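Local structure of actinorhodin polyketide putative beta-ketoacyl synthase 2 (1TQY) at residues L73-P78 with S136-F141; W89-A94 with I154-R159; V205-S210 with R340-G345; T294-V299 with G321-R326. The protein probably acts as the chain length factor that pairs with a ketosynthase to build the polyketide chain of the antibiotic actinorhodin. All coordinates share one frame; numbering follows the deposited sequence.

Interaction 1 of 4, residues L73-P78 with S136-F141; sequences LPQTDP and SVYESF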
loop_
_atom_site.group_PDB
_atom_site.type_symbol
_atom_site.label_atom_id
_atom_site.label_comp_id
_atom_site.label_asym_id
_atom_site.label_seq_id
_atom_site.Cartn_x
_atom_site.Cartn_y
_atom_site.Cartn_z
ATOM N N LEU B 73 -11.953 -17.905 9.895
ATOM C CA LEU B 73 -11.211 -17.842 11.151
ATOM C C LEU B 73 -9.775 -18.366 11.077
ATOM O O LEU B 73 -8.845 -17.723 11.576
ATOM C CB LEU B 73 -11.964 -18.594 12.247
ATOM C CG LEU B 73 -13.306 -18.002 12.654
ATOM C CD1 LEU B 73 -13.995 -18.957 13.631
ATOM C CD2 LEU B 73 -13.113 -16.632 13.305
ATOM N N PRO B 74 -9.573 -19.540 10.455
ATOM C CA PRO B 74 -8.242 -20.151 10.322
ATOM C C PRO B 74 -7.233 -19.326 9.526
ATOM O O PRO B 74 -6.030 -19.402 9.762
ATOM C CB PRO B 74 -8.522 -21.469 9.592
ATOM C CG PRO B 74 -9.987 -21.699 9.764
ATOM C CD PRO B 74 -10.591 -20.336 9.753
ATOM N N GLN B 75 -7.731 -18.548 8.571
ATOM C CA GLN B 75 -6.869 -17.767 7.686
ATOM C C GLN B 75 -6.809 -16.265 7.940
ATOM O O GLN B 75 -6.170 -15.534 7.181
ATOM C CB GLN B 75 -7.298 -17.995 6.229
ATOM C CG GLN B 75 -8.731 -17.540 5.925
ATOM C CD GLN B 75 -9.104 -17.668 4.459
ATOM O OE1 GLN B 75 -9.374 -18.760 3.966
ATOM N NE2 GLN B 75 -9.120 -16.545 3.756
ATOM N N THR B 76 -7.445 -15.799 9.004
ATOM C CA THR B 76 -7.445 -14.376 9.284
ATOM C C THR B 76 -6.772 -13.966 10.586
ATOM O O THR B 76 -6.887 -14.632 11.621
ATOM C CB THR B 76 -8.875 -13.830 9.271
ATOM O OG1 THR B 76 -9.689 -14.619 10.144
ATOM C CG2 THR B 76 -9.440 -13.881 7.860
ATOM N N ASP B 77 -6.059 -12.849 10.496
ATOM C CA ASP B 77 -5.343 -12.251 11.614
ATOM C C ASP B 77 -6.368 -11.445 12.403
ATOM O O ASP B 77 -7.442 -11.127 11.884
ATOM C CB ASP B 77 -4.269 -11.298 11.063
ATOM C CG ASP B 77 -3.477 -10.593 12.162
ATOM O OD1 ASP B 77 -2.565 -11.235 12.723
ATOM O OD2 ASP B 77 -3.784 -9.414 12.467
ATOM N N PRO B 78 -6.061 -11.103 13.663
ATOM C CA PRO B 78 -7.040 -10.320 14.420
ATOM C C PRO B 78 -7.435 -9.041 13.686
ATOM O O PRO B 78 -8.617 -8.674 13.648
ATOM C CB PRO B 78 -6.314 -10.020 15.722
ATOM C CG PRO B 78 -5.534 -11.260 15.938
ATOM C CD PRO B 78 -4.993 -11.597 14.547
ATOM N N SER B 136 1.796 -22.502 8.046
ATOM C CA SER B 136 0.414 -22.494 7.578
ATOM C C SER B 136 0.248 -22.256 6.085
ATOM O O SER B 136 1.032 -21.538 5.459
ATOM C CB SER B 136 -0.376 -21.433 8.336
ATOM O OG SER B 136 -1.645 -21.254 7.741
ATOM N N VAL B 137 -0.793 -22.844 5.514
ATOM C CA VAL B 137 -1.045 -22.659 4.099
ATOM C C VAL B 137 -1.640 -21.263 3.870
ATOM O O VAL B 137 -1.805 -20.836 2.728
ATOM C CB VAL B 137 -2.013 -23.757 3.546
ATOM C CG1 VAL B 137 -1.318 -25.116 3.554
ATOM C CG2 VAL B 137 -3.284 -23.813 4.389
ATOM N N TYR B 138 -1.950 -20.551 4.958
ATOM C CA TYR B 138 -2.519 -19.197 4.873
ATOM C C TYR B 138 -1.483 -18.088 5.091
ATOM O O TYR B 138 -1.776 -16.910 4.880
ATOM C CB TYR B 138 -3.636 -18.997 5.903
ATOM C CG TYR B 138 -4.682 -20.072 5.876
ATOM C CD1 TYR B 138 -5.377 -20.364 4.696
ATOM C CD2 TYR B 138 -4.945 -20.836 7.018
ATOM C CE1 TYR B 138 -6.303 -21.397 4.648
ATOM C CE2 TYR B 138 -5.871 -21.875 6.987
ATOM C CZ TYR B 138 -6.544 -22.155 5.796
ATOM O OH TYR B 138 -7.440 -23.199 5.734
ATOM N N GLU B 139 -0.281 -18.455 5.520
ATOM C CA GLU B 139 0.758 -17.456 5.765
ATOM C C GLU B 139 1.025 -16.633 4.512
ATOM O O GLU B 139 1.450 -15.481 4.596
ATOM C CB GLU B 139 2.051 -18.132 6.227
ATOM C CG GLU B 139 3.264 -17.213 6.322
ATOM C CD GLU B 139 3.154 -16.117 7.387
ATOM O OE1 GLU B 139 2.126 -16.000 8.085
ATOM O OE2 GLU B 139 4.131 -15.359 7.528
ATOM N N SER B 140 0.759 -17.233 3.354
ATOM C CA SER B 140 0.975 -16.584 2.061
ATOM C C SER B 140 0.098 -15.361 1.822
ATOM O O SER B 140 0.435 -14.513 0.998
ATOM C CB SER B 140 0.756 -17.591 0.926
ATOM O OG SER B 140 -0.540 -18.164 1.019
ATOM N N PHE B 141 -1.020 -15.250 2.534
ATOM C CA PHE B 141 -1.882 -14.093 2.323
ATOM C C PHE B 141 -2.507 -13.495 3.581
ATOM O O PHE B 141 -3.221 -12.498 3.496
ATOM C CB PHE B 141 -2.998 -14.438 1.336
ATOM C CG PHE B 141 -3.961 -15.473 1.850
ATOM C CD1 PHE B 141 -3.844 -16.805 1.468
ATOM C CD2 PHE B 141 -4.987 -15.114 2.714
ATOM C CE1 PHE B 141 -4.733 -17.767 1.941
ATOM C CE2 PHE B 141 -5.882 -16.070 3.194
ATOM C CZ PHE B 141 -5.754 -17.396 2.803
HETATM O O HOH W 1 -3.927 -21.519 10.308
#
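The Tyr138 ring has Gln75 CB on one face and, on the opposite face, CG2 of Val137 from its own segment. Gln75 CB lies 3.6 Å from the centroid of the Tyr138 ring and 22° off its normal, a CH-pi contact shifted toward the rim, where the same CB comes within 3.4 Å of Tyr138 CG. At the edge of this ring, in its plane, are Phe141 CE1 and a water. Pro74 flanks the ring as well: its O comes obliquely to 3.3 Å from Tyr138 CD2, and its CB packs on Tyr138 CE2 at 3.7 Å. The water donates to Pro74 O at 3.0 Å and has a long, weak link to Ser136 OG.

The second ring, Phe141, has Tyr138 O above one face and Gln75 CD at its edge. Gln75 reaches it because CG stands between the backbone N and the carbonyl carbon (chi1 62°) and the chain then runs extended, carrying NE2 to 3.3 Å from Phe141 CE2 with the amide turned 65° from the ring. NE2 also hydrogen-bonds to Gln151 OE1, which ties down the amide. Ser136 OG accepts from Tyr138 N at 2.9 Å, a capping bond within the type I turn from Ser136 to Glu139 that carries the tyrosine.

Residues 73-78 lead from helix 64-67 into helix 78-93, which Asp77 N-caps, while 136-141 enters helix 139-142. Helix 117-129 borders both segments, with Asp77 on Asp118 and Glu139 on Phe119, and the chain of the other protein packs against Val137 and Phe141.

Interaction 2 of 4, residues W89-A94 with I154-R159; sequences WALQDA and IRHGMR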
loop_
_atom_site.group_PDB
_atom_site.type_symbol
_atom_site.label_atom_id
_atom_site.label_comp_id
_atom_site.label_asym_id
_atom_site.label_seq_id
_atom_site.Cartn_x
_atom_site.Cartn_y
_atom_site.Cartn_z
ATOM N N TRP B 89 -20.651 -4.161 8.781
ATOM C CA TRP B 89 -21.495 -3.184 9.483
ATOM C C TRP B 89 -21.668 -1.886 8.698
ATOM O O TRP B 89 -22.741 -1.275 8.717
ATOM C CB TRP B 89 -20.910 -2.849 10.871
ATOM C CG TRP B 89 -21.073 -3.948 11.877
ATOM C CD1 TRP B 89 -21.914 -5.021 11.786
ATOM C CD2 TRP B 89 -20.397 -4.073 13.140
ATOM N NE1 TRP B 89 -21.801 -5.808 12.909
ATOM C CE2 TRP B 89 -20.880 -5.251 13.757
ATOM C CE3 TRP B 89 -19.432 -3.306 13.808
ATOM C CZ2 TRP B 89 -20.431 -5.683 15.013
ATOM C CZ3 TRP B 89 -18.982 -3.733 15.062
ATOM C CH2 TRP B 89 -19.486 -4.914 15.650
ATOM N N ALA B 90 -20.611 -1.465 8.010
ATOM C CA ALA B 90 -20.654 -0.237 7.223
ATOM C C ALA B 90 -21.603 -0.386 6.027
ATOM O O ALA B 90 -22.381 0.521 5.725
ATOM C CB ALA B 90 -19.249 0.123 6.743
ATOM N N LEU B 91 -21.530 -1.536 5.355
ATOM C CA LEU B 91 -22.387 -1.806 4.207
ATOM C C LEU B 91 -23.862 -1.875 4.591
ATOM O O LEU B 91 -24.727 -1.423 3.835
ATOM C CB LEU B 91 -21.978 -3.103 3.508
ATOM C CG LEU B 91 -20.754 -3.024 2.583
ATOM C CD1 LEU B 91 -20.372 -4.422 2.093
ATOM C CD2 LEU B 91 -21.084 -2.118 1.395
ATOM N N GLN B 92 -24.180 -2.437 5.752
ATOM C CA GLN B 92 -25.588 -2.482 6.122
ATOM C C GLN B 92 -26.054 -1.177 6.762
ATOM O O GLN B 92 -27.248 -0.887 6.781
ATOM C CB GLN B 92 -25.888 -3.684 7.023
ATOM C CG GLN B 92 -25.152 -3.732 8.318
ATOM C CD GLN B 92 -25.323 -5.078 9.021
ATOM O OE1 GLN B 92 -25.865 -5.156 10.132
ATOM N NE2 GLN B 92 -24.863 -6.145 8.372
ATOM N N ASP B 93 -25.114 -0.379 7.263
ATOM C CA ASP B 93 -25.460 0.910 7.864
ATOM C C ASP B 93 -25.933 1.811 6.720
ATOM O O ASP B 93 -26.821 2.655 6.883
ATOM C CB ASP B 93 -24.230 1.539 8.529
ATOM C CG ASP B 93 -24.521 2.904 9.141
ATOM O OD1 ASP B 93 -23.609 3.758 9.119
ATOM O OD2 ASP B 93 -25.641 3.132 9.654
ATOM N N ALA B 94 -25.327 1.607 5.557
ATOM C CA ALA B 94 -25.655 2.369 4.364
ATOM C C ALA B 94 -26.799 1.721 3.597
ATOM O O ALA B 94 -27.214 2.220 2.549
ATOM C CB ALA B 94 -24.432 2.469 3.460
ATOM N N ILE B 154 -13.489 -10.103 -1.756
ATOM C CA ILE B 154 -14.018 -11.449 -1.936
ATOM C C ILE B 154 -15.318 -11.691 -1.178
ATOM O O ILE B 154 -16.252 -12.299 -1.705
ATOM C CB ILE B 154 -12.989 -12.496 -1.466
ATOM C CG1 ILE B 154 -11.748 -12.420 -2.348
ATOM C CG2 ILE B 154 -13.591 -13.899 -1.510
ATOM C CD1 ILE B 154 -10.644 -13.312 -1.891
ATOM N N ARG B 155 -15.383 -11.215 0.058
ATOM C CA ARG B 155 -16.571 -11.439 0.850
ATOM C C ARG B 155 -17.808 -10.721 0.334
ATOM O O ARG B 155 -18.926 -11.178 0.561
ATOM C CB ARG B 155 -16.343 -11.037 2.306
ATOM C CG ARG B 155 -17.300 -11.753 3.234
ATOM C CD ARG B 155 -17.449 -11.027 4.538
ATOM N NE ARG B 155 -18.264 -11.764 5.493
ATOM C CZ ARG B 155 -18.588 -11.292 6.690
ATOM N NH1 ARG B 155 -18.166 -10.091 7.062
ATOM N NH2 ARG B 155 -19.326 -12.019 7.518
ATOM N N HIS B 156 -17.634 -9.602 -0.357
ATOM C CA HIS B 156 -18.803 -8.884 -0.836
ATOM C C HIS B 156 -18.955 -8.896 -2.349
ATOM O O HIS B 156 -19.879 -8.295 -2.894
ATOM C CB HIS B 156 -18.774 -7.460 -0.281
ATOM C CG HIS B 156 -18.722 -7.420 1.213
ATOM N ND1 HIS B 156 -19.812 -7.721 2.004
ATOM C CD2 HIS B 156 -17.689 -7.212 2.064
ATOM C CE1 HIS B 156 -19.451 -7.706 3.275
ATOM N NE2 HIS B 156 -18.168 -7.400 3.340
ATOM N N GLY B 157 -18.058 -9.610 -3.020
ATOM C CA GLY B 157 -18.118 -9.698 -4.466
ATOM C C GLY B 157 -17.904 -8.364 -5.148
ATOM O O GLY B 157 -18.575 -8.030 -6.129
ATOM N N MET B 158 -16.957 -7.590 -4.624
ATOM C CA MET B 158 -16.642 -6.283 -5.195
ATOM C C MET B 158 -15.480 -6.464 -6.162
ATOM O O MET B 158 -14.424 -6.935 -5.762
ATOM C CB MET B 158 -16.298 -5.302 -4.073
ATOM C CG MET B 158 -17.472 -5.083 -3.148
ATOM S SD MET B 158 -17.221 -3.827 -1.891
ATOM C CE MET B 158 -18.804 -3.976 -0.997
ATOM N N ARG B 159 -15.680 -6.101 -7.427
ATOM C CA ARG B 159 -14.647 -6.296 -8.441
ATOM C C ARG B 159 -14.073 -5.051 -9.098
ATOM O O ARG B 159 -13.211 -5.154 -9.971
ATOM C CB ARG B 159 -15.178 -7.234 -9.526
ATOM C CG ARG B 159 -15.654 -8.564 -8.968
ATOM C CD ARG B 159 -15.694 -9.651 -10.020
ATOM N NE ARG B 159 -15.889 -10.946 -9.376
ATOM C CZ ARG B 159 -17.050 -11.364 -8.885
ATOM N NH1 ARG B 159 -18.127 -10.596 -8.979
ATOM N NH2 ARG B 159 -17.118 -12.531 -8.266
#
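Leu91 reaches from helix 78-93 to touch both His156 and Met158. Its CB points toward 154-159, and CG, anti to the carbonyl carbon, comes to 4.2 Å from Met158 CE. Beyond CG the two methyls divide the work. CD1, which ends the extended arm of the chain (chi2 173°), stands over one face of the His156 ring, 3.5 Å from its centroid and 16° off the normal; this CH-pi contact is displaced toward ND1, which CD1 approaches to 3.3 Å. The opposite face of the imidazole has Arg155 CB over it. CD1 also presses on Met158 CE at 3.5 Å, tighter than usual for two methyls, while CD2 meets the same CE at 3.8 Å. Met158 is extended, so leucine and methionine reach each other tip to tip.

No hydrogen bond joins the two segments. Gly157, the first residue to leave helical geometry, has positive phi and turns the chain between His156 and Met158, both of which point toward helix 78-93. Pro98 touches both Leu91 and His156. The contact thus joins the end of helix 78-93 to that of helix 147-156 above the parallel strands: Leu91 and Met158 rest on Val191 of strand 189-196, and Met158 also on Met106 and Val108 of strand 106-111.

Interaction 3 of 4, residues V205-S210 with R340-G345; sequences VSQIAS and RLYSGG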
loop_
_atom_site.group_PDB
_atom_site.type_symbol
_atom_site.label_atom_id
_atom_site.label_comp_id
_atom_site.label_asym_id
_atom_site.label_seq_id
_atom_site.Cartn_x
_atom_site.Cartn_y
_atom_site.Cartn_z
ATOM N N VAL B 205 7.061 -4.857 21.042
ATOM C CA VAL B 205 8.447 -4.454 21.156
ATOM C C VAL B 205 8.814 -3.584 19.948
ATOM O O VAL B 205 9.572 -2.622 20.070
ATOM C CB VAL B 205 9.313 -5.773 21.302
ATOM C CG1 VAL B 205 10.372 -5.892 20.234
ATOM C CG2 VAL B 205 9.890 -5.854 22.691
ATOM N N SER B 206 8.239 -3.911 18.791
ATOM C CA SER B 206 8.482 -3.164 17.558
ATOM C C SER B 206 7.957 -1.731 17.718
ATOM O O SER B 206 8.631 -0.763 17.358
ATOM C CB SER B 206 7.788 -3.866 16.376
ATOM O OG SER B 206 8.452 -5.092 16.055
ATOM N N GLN B 207 6.757 -1.598 18.283
ATOM C CA GLN B 207 6.159 -0.288 18.500
ATOM C C GLN B 207 6.993 0.488 19.505
ATOM O O GLN B 207 7.214 1.694 19.351
ATOM C CB GLN B 207 4.705 -0.444 18.978
ATOM C CG GLN B 207 3.808 -1.083 17.919
ATOM C CD GLN B 207 2.370 -1.302 18.367
ATOM O OE1 GLN B 207 1.584 -0.365 18.495
ATOM N NE2 GLN B 207 2.028 -2.559 18.616
ATOM N N ILE B 208 7.480 -0.204 20.526
ATOM C CA ILE B 208 8.316 0.464 21.518
ATOM C C ILE B 208 9.566 1.039 20.838
ATOM O O ILE B 208 10.083 2.071 21.261
ATOM C CB ILE B 208 8.737 -0.494 22.653
ATOM C CG1 ILE B 208 7.516 -0.816 23.534
ATOM C CG2 ILE B 208 9.822 0.159 23.513
ATOM C CD1 ILE B 208 7.871 -1.580 24.796
ATOM N N ALA B 209 10.050 0.366 19.791
ATOM C CA ALA B 209 11.230 0.843 19.070
ATOM C C ALA B 209 10.967 2.199 18.411
ATOM O O ALA B 209 11.900 2.883 18.000
ATOM C CB ALA B 209 11.671 -0.178 18.002
ATOM N N SER B 210 9.700 2.584 18.294
ATOM C CA SER B 210 9.370 3.878 17.697
ATOM C C SER B 210 10.037 4.968 18.505
ATOM O O SER B 210 10.403 6.018 17.981
ATOM C CB SER B 210 7.870 4.127 17.743
ATOM O OG SER B 210 7.427 4.235 19.087
ATOM N N ARG B 340 -3.672 5.431 19.483
ATOM C CA ARG B 340 -3.415 5.605 18.054
ATOM C C ARG B 340 -3.610 4.258 17.361
ATOM O O ARG B 340 -2.937 3.277 17.692
ATOM C CB ARG B 340 -1.988 6.120 17.821
ATOM C CG ARG B 340 -1.727 7.543 18.353
ATOM C CD ARG B 340 -0.362 8.102 17.918
ATOM N NE ARG B 340 -0.264 8.429 16.493
ATOM C CZ ARG B 340 -0.754 9.531 15.930
ATOM N NH1 ARG B 340 -1.393 10.430 16.664
ATOM N NH2 ARG B 340 -0.584 9.744 14.632
ATOM N N LEU B 341 -4.519 4.220 16.393
ATOM C CA LEU B 341 -4.827 2.982 15.695
ATOM C C LEU B 341 -4.148 2.863 14.334
ATOM O O LEU B 341 -4.549 2.060 13.492
ATOM C CB LEU B 341 -6.348 2.836 15.550
ATOM C CG LEU B 341 -7.184 3.177 16.797
ATOM C CD1 LEU B 341 -8.644 2.981 16.435
ATOM C CD2 LEU B 341 -6.805 2.284 18.011
ATOM N N TYR B 342 -3.121 3.676 14.114
ATOM C CA TYR B 342 -2.358 3.616 12.875
ATOM C C TYR B 342 -3.230 3.780 11.633
ATOM O O TYR B 342 -3.797 4.851 11.416
ATOM C CB TYR B 342 -1.582 2.290 12.835
ATOM C CG TYR B 342 -0.627 2.127 14.006
ATOM C CD1 TYR B 342 0.522 2.912 14.107
ATOM C CD2 TYR B 342 -0.900 1.231 15.044
ATOM C CE1 TYR B 342 1.372 2.819 15.211
ATOM C CE2 TYR B 342 -0.054 1.132 16.156
ATOM C CZ TYR B 342 1.077 1.931 16.230
ATOM O OH TYR B 342 1.895 1.857 17.342
ATOM N N SER B 343 -3.352 2.731 10.823
ATOM C CA SER B 343 -4.162 2.848 9.629
ATOM C C SER B 343 -5.630 3.001 10.003
ATOM O O SER B 343 -6.455 3.369 9.168
ATOM C CB SER B 343 -3.952 1.644 8.695
ATOM O OG SER B 343 -4.724 0.521 9.098
ATOM N N GLY B 344 -5.956 2.742 11.268
ATOM C CA GLY B 344 -7.336 2.888 11.711
ATOM C C GLY B 344 -7.649 4.279 12.250
ATOM O O GLY B 344 -8.803 4.699 12.281
ATOM N N GLY B 345 -6.609 5.014 12.638
ATOM C CA GLY B 345 -6.795 6.339 13.217
ATOM C C GLY B 345 -7.459 7.411 12.376
ATOM O O GLY B 345 -8.352 8.112 12.855
#
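A single buried hydrogen bond between side chains joins helix 201-208 to the loop that precedes helix 345-359. Tyr342 OH donates to Gln207 OE1 at the short distance of 2.5 Å. The hydroxyl meets the amide oxygen at a C=O...O angle of 123°, tilted 18° from the carbonyl plane, and the amide and phenol ring planes stand 68° apart. OE1 lies at the edge of the ring, near its plane, and is also 3.2 Å from Tyr342 CE2. The long tyrosine and the Gln207 chain, extended beyond CG, together bridge backbones whose nearest CA atoms, those of Gln207 and Tyr342, are 10.9 Å apart.

Ketosynthases carry a catalytic histidine in the loop equivalent to 340-345, where this chain probably has Arg340. Gln169, probably at the place of their nucleophilic cysteine, as expected of a chain length factor, makes a weak hydrogen bond to Tyr342 N. Gln207 O accepts from both Ser210 OG, at 2.6 Å, and Ser210 N.

Both polar atoms of the glutamine amide are used, OE1 by Tyr342 and NE2 by Gly203 O, which should fix its rotation. Tyr342 OH is also hydrogen-bonded to Tyr233 OH, so these buried polar groups satisfy one another within a small network.

Interaction 4 of 4, residues T294-V299 with G321-R326; sequences TGPEDV and GRVFGR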
loop_
_atom_site.group_PDB
_atom_site.type_symbol
_atom_site.label_atom_id
_atom_site.label_comp_id
_atom_site.label_asym_id
_atom_site.label_seq_id
_atom_site.Cartn_x
_atom_site.Cartn_y
_atom_site.Cartn_z
ATOM N N THR B 294 -13.039 25.753 0.054
ATOM C CA THR B 294 -13.392 26.406 1.307
ATOM C C THR B 294 -12.201 27.097 1.966
ATOM O O THR B 294 -11.087 26.577 1.950
ATOM C CB THR B 294 -13.989 25.406 2.320
ATOM O OG1 THR B 294 -13.928 25.972 3.638
ATOM C CG2 THR B 294 -13.231 24.098 2.301
ATOM N N GLY B 295 -12.443 28.266 2.553
ATOM C CA GLY B 295 -11.373 29.007 3.201
ATOM C C GLY B 295 -11.184 28.671 4.669
ATOM O O GLY B 295 -12.031 28.012 5.264
ATOM N N PRO B 296 -10.070 29.099 5.283
ATOM C CA PRO B 296 -9.812 28.823 6.699
ATOM C C PRO B 296 -10.975 29.226 7.600
ATOM O O PRO B 296 -11.342 28.493 8.517
ATOM C CB PRO B 296 -8.561 29.644 6.979
ATOM C CG PRO B 296 -7.812 29.515 5.704
ATOM C CD PRO B 296 -8.890 29.721 4.653
ATOM N N GLU B 297 -11.549 30.394 7.320
ATOM C CA GLU B 297 -12.667 30.942 8.093
ATOM C C GLU B 297 -13.871 30.037 8.131
ATOM O O GLU B 297 -14.660 30.075 9.073
ATOM C CB GLU B 297 -13.127 32.278 7.507
ATOM C CG GLU B 297 -12.054 33.077 6.803
ATOM C CD GLU B 297 -11.983 32.770 5.314
ATOM O OE1 GLU B 297 -13.019 32.932 4.627
ATOM O OE2 GLU B 297 -10.891 32.380 4.838
ATOM N N ASP B 298 -14.027 29.242 7.082
ATOM C CA ASP B 298 -15.166 28.339 6.978
ATOM C C ASP B 298 -15.098 27.142 7.929
ATOM O O ASP B 298 -16.139 26.604 8.327
ATOM C CB ASP B 298 -15.293 27.866 5.529
ATOM C CG ASP B 298 -15.540 29.021 4.558
ATOM O OD1 ASP B 298 -15.231 28.866 3.355
ATOM O OD2 ASP B 298 -16.056 30.078 4.993
ATOM N N VAL B 299 -13.885 26.729 8.296
ATOM C CA VAL B 299 -13.711 25.580 9.190
ATOM C C VAL B 299 -14.213 25.848 10.604
ATOM O O VAL B 299 -13.834 26.832 11.232
ATOM C CB VAL B 299 -12.238 25.134 9.268
ATOM C CG1 VAL B 299 -12.126 23.836 10.094
ATOM C CG2 VAL B 299 -11.705 24.914 7.889
ATOM N N GLY B 321 -2.175 26.850 13.930
ATOM C CA GLY B 321 -2.192 28.278 14.218
ATOM C C GLY B 321 -1.928 29.140 12.995
ATOM O O GLY B 321 -2.557 30.184 12.802
ATOM N N ARG B 322 -0.990 28.702 12.164
ATOM C CA ARG B 322 -0.649 29.437 10.956
ATOM C C ARG B 322 -1.793 29.482 9.948
ATOM O O ARG B 322 -1.914 30.436 9.180
ATOM C CB ARG B 322 0.609 28.837 10.318
ATOM C CG ARG B 322 1.830 29.037 11.193
ATOM C CD ARG B 322 3.084 28.332 10.688
ATOM N NE ARG B 322 4.225 28.672 11.542
ATOM C CZ ARG B 322 5.433 28.131 11.448
ATOM N NH1 ARG B 322 5.677 27.210 10.526
ATOM N NH2 ARG B 322 6.389 28.501 12.295
ATOM N N VAL B 323 -2.649 28.471 9.955
ATOM C CA VAL B 323 -3.762 28.470 9.012
ATOM C C VAL B 323 -5.009 29.174 9.555
ATOM O O VAL B 323 -5.614 29.996 8.863
ATOM C CB VAL B 323 -4.139 27.028 8.587
ATOM C CG1 VAL B 323 -5.349 27.047 7.649
ATOM C CG2 VAL B 323 -2.955 26.372 7.907
ATOM N N PHE B 324 -5.377 28.872 10.793
ATOM C CA PHE B 324 -6.563 29.464 11.390
ATOM C C PHE B 324 -6.279 30.526 12.457
ATOM O O PHE B 324 -7.217 31.086 13.024
ATOM C CB PHE B 324 -7.429 28.354 11.999
ATOM C CG PHE B 324 -7.677 27.202 11.065
ATOM C CD1 PHE B 324 -8.650 27.281 10.074
ATOM C CD2 PHE B 324 -6.911 26.048 11.158
ATOM C CE1 PHE B 324 -8.854 26.221 9.180
ATOM C CE2 PHE B 324 -7.105 24.983 10.272
ATOM C CZ PHE B 324 -8.078 25.069 9.283
ATOM N N GLY B 325 -5.004 30.806 12.729
ATOM C CA GLY B 325 -4.654 31.787 13.755
ATOM C C GLY B 325 -4.627 31.096 15.104
ATOM O O GLY B 325 -5.312 30.090 15.290
ATOM N N ARG B 326 -3.845 31.596 16.055
ATOM C CA ARG B 326 -3.804 30.939 17.364
ATOM C C ARG B 326 -5.167 31.037 18.060
ATOM O O ARG B 326 -5.826 32.081 18.015
ATOM C CB ARG B 326 -2.658 31.523 18.206
ATOM C CG ARG B 326 -1.277 31.074 17.682
ATOM C CD ARG B 326 -0.129 31.921 18.222
ATOM N NE ARG B 326 -0.046 31.899 19.675
ATOM C CZ ARG B 326 0.497 30.919 20.391
ATOM N NH1 ARG B 326 1.021 29.853 19.800
ATOM N NH2 ARG B 326 0.527 31.012 21.709
#
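Phe324 turns an edge of its ring toward Pro296: Pro296 O lies near the ring plane, 3.3 Å from Phe324 CD1, as a carbonyl lies against an aromatic C-H. CG of the phenylalanine is anti to its own carbonyl carbon (chi1 -49°), which swings the ring toward 294-299 although CB does not point there. Val323, the residue before it, lays CG1 over the centre of one ring face. Across the contact, the Val299 and Phe324 side chains cross at about a right angle, and CG2 of Val299, the methyl beside the backbone N, comes obliquely to 3.4 Å from Phe324 CE1. Pro296 CB adds a looser touch at 3.9 Å from Phe324 CD1.

The segments belong to the C-terminal half of the thiolase-like fold. There 294-299 leads from helix 281-292 to strand 301-303. Residues 321-326 end helix 310-324, with Gly325 leaving it at positive phi. Strand 330-332, which follows, runs parallel to strand 301-303. Val299 and Phe324 both rest on Leu393 of strand 391-398.

Pro296 and Val323 also cross at about a right angle, Pro296 CG standing 4.0 Å from Val323 CG1, and Pro296 CB lies 3.5 Å from Val323 O. The 3-10 turn that presents the proline is tied by Gly295 N, which donates to Asp298 OD1 at 3.0 Å from above the carboxylate plane. Val299 N donates to Pro296 O, the same oxygen that faces the phenylalanine edge.

In the fold
Interactions 2 and 3 are buried, whereas 1 and 4 are only partly so and lie about 46 Å apart between centres, on opposite sides of the chain's centre. Interactions 1 and 2 share helix 78-93, which begins at the last residue of 73-78 and carries 89-94 at its far end; their second segments lie on the successive helices 139-142 and 147-156. Interaction 4 is nested within the loop that interaction 3 closes. Chemistry varies with place: interaction 3, nearest the centre, rests on one short polar bond, interaction 2 on methyl groups and an imidazole face, and the two outer contacts set aliphatic groups and carbonyl oxygens against aromatic rings, chiefly a glutamine in interaction 1 and a proline and a valine in interaction 4.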